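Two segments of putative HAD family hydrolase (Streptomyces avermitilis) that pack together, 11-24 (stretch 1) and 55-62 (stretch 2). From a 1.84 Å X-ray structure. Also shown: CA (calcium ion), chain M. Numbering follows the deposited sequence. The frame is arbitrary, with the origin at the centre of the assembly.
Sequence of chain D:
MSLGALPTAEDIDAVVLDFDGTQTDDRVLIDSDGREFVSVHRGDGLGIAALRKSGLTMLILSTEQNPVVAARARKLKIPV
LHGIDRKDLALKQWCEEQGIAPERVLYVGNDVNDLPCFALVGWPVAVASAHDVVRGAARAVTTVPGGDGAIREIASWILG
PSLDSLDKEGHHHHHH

Stretch 1 11-24: DIDAVVLDFDGTQT
Stretch 2 55-62: GLTMLILS

What fills the apolar centre? On one face of a two-stranded parallel pairing, Val15 (chi1 t) sets its CB 4.0 Å from CE of selenomethionine Met58, whose chi1, chi2 and chi3 are all m, while Val15 CG2 lies 4.1 Å from Leu56 CD1. On the same face, Leu17 CB (chi1 m, chi2 t) sits 4.4 Å from Ile60 CG1 (m, t). The other face carries Ala14, Thr57, Val16 and Leu59; Val16 CG1 (chi1 t) lies 4.0 Å from Leu59 CD2 (t, p) and 3.9 Å from Leu61 CB. Alternation sends paired residues to the same face, where hydrocarbon surfaces meet at van der Waals distance and exclude water.

How are the strands held in register? Ala14 pairs with Thr57, Val15 with Met58, Val16 with Leu59 and Leu17 with Ile60, at CA-CA distances of 4.5, 5.0, 4.7 and 4.7 Å; the axes cross at -21°. Backbones are extended (phi/psi Val15 -127/115, Leu17 -117/128, Ile60 -103/127). Hydrogen bonds zigzag between them: Thr57 N to Asp13 O (3.0 Å), Val15 N to Thr57 O (2.9 Å), Leu17 N to Leu59 O (2.7 Å), Leu61 N to Leu17 O (2.9 Å) and a weak one, Leu59 N to Val15 O (3.1 Å), bent to 132°.

What closes the two ends? Before the strands, Leu56 (m, t) reaches across, its CD2 4.0 Å from Ile12 CG1 (p, t). Past the first strand, Phe19 (-106/-80; t, 72°) brings CB within 4.3 Å of Ile60 CG2. Gln23 (m, t, 66°) places NE2 3.7 Å from Ile60 CG1, held by a nearly linear NE2 hydrogen bond to Asp18 O within its own stretch (3.1 Å).

Where does the contact become polar? After Leu17 the chain turns to calcium, bound by Asp18 OD2 (chi1 t) at 2.4 Å and Asp20 O at 2.3 Å, with three waters and one atom elsewhere in the structure. Another water bridges the stretches, 2.7 Å from both Asp20 OD2 and Ser62 OG.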

ATOM      1  N   ASP D  11      34.980   5.392  -4.221  1.00 22.03           N
ATOM      2  CA  ASP D  11      34.564   5.915  -5.521  1.00 21.22           C
ATOM      3  C   ASP D  11      34.404   7.427  -5.546  1.00 19.79           C
ATOM      4  O   ASP D  11      34.516   8.052  -6.605  1.00 19.31           O
ATOM      5  CB  ASP D  11      33.230   5.283  -5.933  1.00 21.71           C
ATOM      6  CG  ASP D  11      33.351   3.805  -6.247  1.00 27.01           C
ATOM      7  OD1 ASP D  11      34.343   3.398  -6.879  1.00 22.38           O
ATOM      8  OD2 ASP D  11      32.439   3.044  -5.870  1.00 22.66           O
ATOM      9  N   ILE D  12      34.119   8.014  -4.388  1.00 18.93           N
ATOM     10  CA  ILE D  12      33.695   9.408  -4.347  1.00 18.93           C
ATOM     11  C   ILE D  12      34.448  10.259  -3.332  1.00 17.93           C
ATOM     12  O   ILE D  12      34.880   9.762  -2.293  1.00 17.49           O
ATOM     13  CB  ILE D  12      32.166   9.531  -4.068  1.00 19.59           C
ATOM     14  CG1 ILE D  12      31.800   8.888  -2.725  1.00 21.45           C
ATOM     15  CG2 ILE D  12      31.336   8.914  -5.224  1.00 21.83           C
ATOM     16  CD1 ILE D  12      30.424   9.298  -2.194  1.00 20.78           C
ATOM     17  N   ASP D  13      34.564  11.548  -3.638  1.00 17.96           N
ATOM     18  CA  ASP D  13      35.141  12.526  -2.713  1.00 18.28           C
ATOM     19  C   ASP D  13      34.134  13.576  -2.254  1.00 16.86           C
ATOM     20  O   ASP D  13      34.382  14.295  -1.280  1.00 16.53           O
ATOM     21  CB  ASP D  13      36.354  13.212  -3.345  1.00 19.72           C
ATOM     22  CG  ASP D  13      37.424  12.230  -3.759  1.00 24.52           C
ATOM     23  OD1 ASP D  13      37.690  11.267  -3.008  1.00 20.94           O
ATOM     24  OD2 ASP D  13      37.996  12.415  -4.847  1.00 20.87           O
ATOM     25  N   ALA D  14      32.995  13.657  -2.946  1.00 16.02           N
ATOM     26  CA  ALA D  14      31.991  14.682  -2.669  1.00 15.38           C
ATOM     27  C   ALA D  14      30.568  14.146  -2.803  1.00 14.92           C
ATOM     28  O   ALA D  14      30.315  13.270  -3.628  1.00 15.01           O
ATOM     29  CB  ALA D  14      32.173  15.851  -3.612  1.00 15.50           C
ATOM     30  N   VAL D  15      29.650  14.695  -2.011  1.00 14.68           N
ATOM     31  CA  VAL D  15      28.217  14.383  -2.125  1.00 14.85           C
ATOM     32  C   VAL D  15      27.436  15.691  -2.257  1.00 15.11           C
ATOM     33  O   VAL D  15      27.410  16.516  -1.328  1.00 16.01           O
ATOM     34  CB  VAL D  15      27.682  13.562  -0.914  1.00 14.84           C
ATOM     35  CG1 VAL D  15      26.164  13.402  -0.976  1.00 15.06           C
ATOM     36  CG2 VAL D  15      28.338  12.185  -0.857  1.00 15.01           C
ATOM     37  N   VAL D  16      26.807  15.875  -3.415  1.00 13.81           N
ATOM     38  CA  VAL D  16      26.043  17.081  -3.689  1.00 12.93           C
ATOM     39  C   VAL D  16      24.563  16.729  -3.771  1.00 12.73           C
ATOM     40  O   VAL D  16      24.182  15.803  -4.490  1.00 11.93           O
ATOM     41  CB  VAL D  16      26.519  17.783  -4.984  1.00 12.68           C
ATOM     42  CG1 VAL D  16      25.747  19.087  -5.199  1.00 10.85           C
ATOM     43  CG2 VAL D  16      28.028  18.075  -4.914  1.00 10.81           C
ATOM     44  N   LEU D  17      23.744  17.459  -3.025  1.00 12.85           N
ATOM     45  CA  LEU D  17      22.316  17.136  -2.910  1.00 13.96           C
ATOM     46  C   LEU D  17      21.412  18.237  -3.459  1.00 14.54           C
ATOM     47  O   LEU D  17      21.540  19.404  -3.095  1.00 14.22           O
ATOM     48  CB  LEU D  17      21.945  16.858  -1.440  1.00 14.36           C
ATOM     49  CG  LEU D  17      22.788  15.838  -0.669  1.00 10.89           C
ATOM     50  CD1 LEU D  17      22.450  15.892   0.819  1.00 15.01           C
ATOM     51  CD2 LEU D  17      22.600  14.424  -1.195  1.00 14.67           C
ATOM     52  N   ASP D  18      20.505  17.852  -4.350  1.00 14.94           N
ATOM     53  CA  ASP D  18      19.334  18.652  -4.649  1.00 14.85           C
ATOM     54  C   ASP D  18      18.458  18.729  -3.380  1.00 14.52           C
ATOM     55  O   ASP D  18      18.631  17.923  -2.465  1.00 14.86           O
ATOM     56  CB  ASP D  18      18.577  18.030  -5.821  1.00 15.39           C
ATOM     57  CG  ASP D  18      17.252  18.706  -6.083  1.00 10.71           C
ATOM     58  OD1 ASP D  18      17.225  19.941  -6.274  1.00 15.67           O
ATOM     59  OD2 ASP D  18      16.230  18.002  -6.075  1.00 15.99           O
ATOM     60  N   PHE D  19      17.546  19.698  -3.307  1.00 13.79           N
ATOM     61  CA  PHE D  19      16.716  19.854  -2.105  1.00 14.33           C
ATOM     62  C   PHE D  19      15.265  19.409  -2.284  1.00 13.86           C
ATOM     63  O   PHE D  19      14.920  18.297  -1.884  1.00 12.95           O
ATOM     64  CB  PHE D  19      16.792  21.275  -1.541  1.00 15.08           C
ATOM     65  CG  PHE D  19      16.039  21.454  -0.245  1.00 16.55           C
ATOM     66  CD1 PHE D  19      16.525  20.905   0.943  1.00 15.44           C
ATOM     67  CD2 PHE D  19      14.855  22.175  -0.214  1.00 15.25           C
ATOM     68  CE1 PHE D  19      15.839  21.077   2.144  1.00 16.79           C
ATOM     69  CE2 PHE D  19      14.159  22.357   0.979  1.00 16.71           C
ATOM     70  CZ  PHE D  19      14.650  21.800   2.160  1.00 15.55           C
ATOM     71  N   ASP D  20      14.417  20.244  -2.890  1.00 14.10           N
ATOM     72  CA  ASP D  20      13.007  19.860  -3.072  1.00 14.69           C
ATOM     73  C   ASP D  20      12.881  18.596  -3.918  1.00 13.83           C
ATOM     74  O   ASP D  20      13.432  18.519  -5.011  1.00 13.30           O
ATOM     75  CB  ASP D  20      12.183  20.991  -3.701  1.00 16.28           C
ATOM     76  CG  ASP D  20      12.079  22.211  -2.797  1.00 26.99           C
ATOM     77  OD1 ASP D  20      11.159  22.262  -1.949  1.00 17.99           O
ATOM     78  OD2 ASP D  20      12.915  23.126  -2.945  1.00 18.04           O
ATOM     79  N   GLY D  21      12.172  17.599  -3.391  1.00 13.17           N
ATOM     80  CA  GLY D  21      11.908  16.382  -4.146  1.00 13.06           C
ATOM     81  C   GLY D  21      12.966  15.320  -3.917  1.00 12.48           C
ATOM     82  O   GLY D  21      12.768  14.153  -4.277  1.00 11.41           O
ATOM     83  N   THR D  22      14.067  15.733  -3.285  1.00 12.86           N
ATOM     84  CA  THR D  22      15.217  14.858  -3.036  1.00 13.59           C
ATOM     85  C   THR D  22      15.399  14.651  -1.535  1.00 12.99           C
ATOM     86  O   THR D  22      15.452  13.510  -1.068  1.00 13.12           O
ATOM     87  CB  THR D  22      16.502  15.417  -3.718  1.00 14.24           C
ATOM     88  OG1 THR D  22      16.334  15.346  -5.140  1.00 13.67           O
ATOM     89  CG2 THR D  22      17.760  14.619  -3.316  1.00 13.65           C
ATOM     90  N   GLN D  23      15.480  15.758  -0.795  1.00 12.25           N
ATOM     91  CA  GLN D  23      15.428  15.735   0.675  1.00 12.61           C
ATOM     92  C   GLN D  23      14.000  15.973   1.175  1.00 12.78           C
ATOM     93  O   GLN D  23      13.748  15.957   2.380  1.00 12.97           O
ATOM     94  CB  GLN D  23      16.355  16.811   1.244  1.00 12.81           C
ATOM     95  CG  GLN D  23      17.800  16.603   0.883  1.00 13.56           C
ATOM     96  CD  GLN D  23      18.703  17.708   1.407  1.00 14.48           C
ATOM     97  OE1 GLN D  23      18.878  17.865   2.616  1.00 14.04           O
ATOM     98  NE2 GLN D  23      19.260  18.493   0.495  1.00 13.63           N
ATOM     99  N   THR D  24      13.079  16.233   0.242  1.00 13.22           N
ATOM    100  CA  THR D  24      11.656  16.414   0.574  1.00 13.22           C
ATOM    101  C   THR D  24      10.817  15.600  -0.400  1.00 12.67           C
ATOM    102  O   THR D  24      11.324  15.133  -1.416  1.00 12.37           O
ATOM    103  CB  THR D  24      11.188  17.890   0.449  1.00 13.37           C
ATOM    104  OG1 THR D  24      10.967  18.210  -0.931  1.00 13.38           O
ATOM    105  CG2 THR D  24      12.190  18.878   1.069  1.00 13.44           C
ATOM    106  N   GLY D  55      34.524  12.588   6.152  1.00 18.58           N
ATOM    107  CA  GLY D  55      35.466  13.440   5.415  1.00 18.40           C
ATOM    108  C   GLY D  55      35.058  13.766   3.989  1.00 18.04           C
ATOM    109  O   GLY D  55      35.839  14.343   3.230  1.00 17.87           O
ATOM    110  N   LEU D  56      33.836  13.397   3.611  1.00 17.73           N
ATOM    111  CA  LEU D  56      33.328  13.730   2.287  1.00 17.50           C
ATOM    112  C   LEU D  56      32.975  15.206   2.217  1.00 17.77           C
ATOM    113  O   LEU D  56      32.425  15.761   3.169  1.00 17.81           O
ATOM    114  CB  LEU D  56      32.098  12.887   1.954  1.00 17.03           C
ATOM    115  CG  LEU D  56      32.356  11.424   1.605  1.00 15.92           C
ATOM    116  CD1 LEU D  56      31.063  10.636   1.713  1.00 17.06           C
ATOM    117  CD2 LEU D  56      32.943  11.300   0.203  1.00 17.25           C
ATOM    118  N   THR D  57      33.305  15.842   1.099  1.00 18.04           N
ATOM    119  CA  THR D  57      32.915  17.230   0.881  1.00 19.48           C
ATOM    120  C   THR D  57      31.432  17.304   0.489  1.00 20.97           C
ATOM    121  O   THR D  57      31.015  16.692  -0.497  1.00 21.08           O
ATOM    122  CB  THR D  57      33.811  17.904  -0.179  1.00 19.79           C
ATOM    123  OG1 THR D  57      35.190  17.709   0.170  1.00 20.76           O
ATOM    124  CG2 THR D  57      33.517  19.393  -0.256  1.00 21.20           C
HETATM  125  N   MSE D  58      30.652  18.044   1.276  1.00 22.02           N
HETATM  126  CA  MSE D  58      29.192  18.094   1.138  1.00 24.08           C
HETATM  127  C   MSE D  58      28.724  19.407   0.531  1.00 22.69           C
HETATM  128  O   MSE D  58      29.418  20.429   0.623  1.00 22.69           O
HETATM  129  CB  MSE D  58      28.507  17.933   2.499  1.00 27.22           C
HETATM  130  CG  MSE D  58      29.098  16.872   3.412  1.00 24.09           C
HETATM  131 SE   MSE D  58      28.750  15.057   2.773  1.00 32.53          SE
HETATM  132  CE  MSE D  58      26.800  15.044   2.707  1.00 23.43           C
ATOM    133  N   LEU D  59      27.537  19.378  -0.073  1.00 20.37           N
ATOM    134  CA  LEU D  59      26.942  20.571  -0.667  1.00 18.48           C
ATOM    135  C   LEU D  59      25.479  20.347  -0.979  1.00 17.70           C
ATOM    136  O   LEU D  59      25.117  19.310  -1.528  1.00 17.24           O
ATOM    137  CB  LEU D  59      27.669  20.957  -1.959  1.00 17.88           C
ATOM    138  CG  LEU D  59      27.211  22.250  -2.654  1.00 17.20           C
ATOM    139  CD1 LEU D  59      27.550  23.480  -1.826  1.00 17.62           C
ATOM    140  CD2 LEU D  59      27.785  22.360  -4.055  1.00 17.94           C
ATOM    141  N   ILE D  60      24.650  21.329  -0.635  1.00 17.02           N
ATOM    142  CA  ILE D  60      23.282  21.394  -1.128  1.00 16.71           C
ATOM    143  C   ILE D  60      23.208  22.434  -2.240  1.00 17.80           C
ATOM    144  O   ILE D  60      23.625  23.585  -2.058  1.00 17.44           O
ATOM    145  CB  ILE D  60      22.288  21.737  -0.004  1.00 16.14           C
ATOM    146  CG1 ILE D  60      22.225  20.573   0.992  1.00 15.13           C
ATOM    147  CG2 ILE D  60      20.919  22.037  -0.584  1.00 15.15           C
ATOM    148  CD1 ILE D  60      21.475  20.879   2.271  1.00 16.23           C
ATOM    149  N   LEU D  61      22.674  22.010  -3.381  1.00 19.37           N
ATOM    150  CA  LEU D  61      22.581  22.831  -4.580  1.00 21.52           C
ATOM    151  C   LEU D  61      21.114  23.004  -4.969  1.00 24.50           C
ATOM    152  O   LEU D  61      20.400  22.019  -5.118  1.00 24.21           O
ATOM    153  CB  LEU D  61      23.353  22.147  -5.714  1.00 20.91           C
ATOM    154  CG  LEU D  61      23.498  22.829  -7.074  1.00 22.78           C
ATOM    155  CD1 LEU D  61      24.324  24.102  -6.949  1.00 20.80           C
ATOM    156  CD2 LEU D  61      24.159  21.879  -8.050  1.00 21.08           C
ATOM    157  N   SER D  62      20.668  24.252  -5.128  1.00 27.77           N
ATOM    158  CA  SER D  62      19.274  24.518  -5.514  1.00 30.83           C
ATOM    159  C   SER D  62      19.097  25.767  -6.388  1.00 33.32           C
ATOM    160  O   SER D  62      19.862  26.722  -6.287  1.00 33.38           O
ATOM    161  CB  SER D  62      18.367  24.588  -4.277  1.00 31.27           C
ATOM    162  OG  SER D  62      16.998  24.557  -4.649  1.00 27.11           O
TER
HETATM  163 CA    CA M 500      14.230  18.919  -7.136  1.00 13.99          CA
HETATM  164  O   HOH W   1      14.347  21.277  -6.718  1.00 16.97           O
HETATM  165  O   HOH W   2      15.132  22.576  -4.342  1.00 25.30           O
HETATM  166  O   HOH W   3      11.914  19.032  -7.476  1.00 22.55           O
HETATM  167  O   HOH W   4      15.362  19.119  -9.181  1.00 15.04           O